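Local coordinates for protein peptidoglycan glycosyltransferase (Eggerthella lenta, PDB 4MNR) that belongs to the penicillin-binding proteins, bacterial cell-wall enzymes, and carries a transpeptidase domain together with a dimerisation domain, at residues 149-154 / 169-174. Sequence-based numbering, arbitrary orientation.
Sequences PTYNAA and DSTLVD
Pro-149 and Thr-171 bring the two loops together, their CA atoms 5.0 Å apart. No direct hydrogen bond joins the segments; instead one water donates to Pro-149 O and to Val-173 O, at 2.9 and 2.8 Å, and ties the backbones. Pro-149 follows a cis peptide bond, whereas 170-173 folds as a type I beta turn closed from Val-173 N to Ser-170 O.

Thr-171 makes the main side-chain contact. Its CG2, anti to the backbone N, packs obliquely against the Tyr-151 ring, 3.7 Å from CD1, and also lies close to Thr-150 O. The other branch, OG1, is held at 2.8 Å by Asp-169 OD1 on its syn lone pair. That same oxygen takes the Thr-171 backbone N-H nearly straight (163°), an Asx turn, so one carboxylate oxygen grips both the backbone and the hydroxyl of Thr-171; the hydroxyl bond holds the side chain's rotation, with CG2 turned to the tyrosine.

This is the transpeptidase domain of a penicillin-binding protein, and the contact joins the loop that leads from edge strand 142-148 into helix 156-165 with the loop that follows this helix. Val-159 of that helix touches both Tyr-151 and Leu-172. Leu-172 crosses the tyrosine at about a right angle, its CD2 3.8 Å from Tyr-151 CZ and about as near OH. His-61 of helix 60-63 stacks edge-to-face with Tyr-151 and hydrogen-bonds through NE2 to Thr-171 O.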
# COMPACT_ATOMS: atom_id res chain seq x y z
N PRO A 149 -12.60 8.72 -2.68
CA PRO A 149 -13.91 8.86 -2.04
C PRO A 149 -14.62 7.54 -1.84
O PRO A 149 -14.31 6.53 -2.49
CB PRO A 149 -14.70 9.73 -3.03
CG PRO A 149 -13.68 10.38 -3.88
CD PRO A 149 -12.56 9.39 -3.98
N THR A 150 -15.57 7.55 -0.92
CA THR A 150 -16.27 6.33 -0.60
C THR A 150 -17.77 6.56 -0.57
O THR A 150 -18.26 7.61 -1.01
CB THR A 150 -15.73 5.72 0.73
OG1 THR A 150 -16.24 4.39 0.90
CG2 THR A 150 -16.12 6.60 1.92
N TYR A 151 -18.50 5.55 -0.10
CA TYR A 151 -19.95 5.55 -0.16
C TYR A 151 -20.49 4.57 0.88
O TYR A 151 -19.76 3.70 1.37
CB TYR A 151 -20.44 5.12 -1.55
CG TYR A 151 -19.98 3.73 -1.97
CD1 TYR A 151 -18.69 3.50 -2.41
CD2 TYR A 151 -20.85 2.65 -1.93
CE1 TYR A 151 -18.26 2.25 -2.78
CE2 TYR A 151 -20.44 1.38 -2.30
CZ TYR A 151 -19.15 1.19 -2.73
OH TYR A 151 -18.73 -0.07 -3.10
N ASN A 152 -21.76 4.72 1.22
CA ASN A 152 -22.41 3.72 2.07
C ASN A 152 -22.66 2.47 1.26
O ASN A 152 -23.29 2.54 0.20
CB ASN A 152 -23.74 4.25 2.59
CG ASN A 152 -23.57 5.41 3.53
OD1 ASN A 152 -22.58 5.49 4.26
ND2 ASN A 152 -24.53 6.32 3.52
N ALA A 153 -22.19 1.34 1.77
CA ALA A 153 -22.34 0.05 1.09
C ALA A 153 -23.77 -0.24 0.70
O ALA A 153 -24.02 -0.79 -0.38
CB ALA A 153 -21.78 -1.09 1.96
N ALA A 154 -24.72 0.16 1.55
CA ALA A 154 -26.13 -0.09 1.28
C ALA A 154 -26.60 0.59 0.00
O ALA A 154 -27.52 0.12 -0.66
CB ALA A 154 -26.99 0.37 2.47
N ASP A 169 -16.85 10.28 -12.27
CA ASP A 169 -17.05 9.92 -10.87
C ASP A 169 -16.26 8.66 -10.53
O ASP A 169 -16.56 7.58 -11.04
CB ASP A 169 -18.54 9.72 -10.58
CG ASP A 169 -18.85 9.60 -9.10
OD1 ASP A 169 -17.97 9.15 -8.34
OD2 ASP A 169 -19.98 9.93 -8.69
N SER A 170 -15.28 8.78 -9.64
CA SER A 170 -14.41 7.65 -9.34
C SER A 170 -14.64 7.02 -7.96
O SER A 170 -13.78 6.32 -7.44
CB SER A 170 -12.94 8.07 -9.47
OG SER A 170 -12.58 8.96 -8.43
N THR A 171 -15.82 7.26 -7.38
CA THR A 171 -16.14 6.76 -6.05
C THR A 171 -16.03 5.23 -5.93
O THR A 171 -15.61 4.70 -4.91
CB THR A 171 -17.58 7.19 -5.66
OG1 THR A 171 -17.66 8.62 -5.59
CG2 THR A 171 -17.98 6.63 -4.32
N LEU A 172 -16.39 4.53 -7.00
CA LEU A 172 -16.40 3.07 -6.97
C LEU A 172 -15.03 2.44 -7.15
O LEU A 172 -14.88 1.23 -7.02
CB LEU A 172 -17.37 2.53 -8.03
CG LEU A 172 -18.85 2.59 -7.66
CD1 LEU A 172 -19.71 2.24 -8.87
CD2 LEU A 172 -19.17 1.67 -6.49
N VAL A 173 -14.03 3.26 -7.45
CA VAL A 173 -12.69 2.75 -7.71
C VAL A 173 -12.04 2.24 -6.44
O VAL A 173 -12.00 2.93 -5.43
CB VAL A 173 -11.79 3.80 -8.38
CG1 VAL A 173 -10.36 3.29 -8.52
CG2 VAL A 173 -12.35 4.21 -9.74
N ASP A 174 -11.53 1.01 -6.48
CA ASP A 174 -10.74 0.45 -5.38
C ASP A 174 -9.33 1.01 -5.48
O ASP A 174 -8.53 0.57 -6.31
CB ASP A 174 -10.72 -1.08 -5.47
CG ASP A 174 -9.94 -1.75 -4.33
OD1 ASP A 174 -9.02 -1.13 -3.75
OD2 ASP A 174 -10.25 -2.91 -4.01
O HOH W 1 -12.21 5.32 -4.04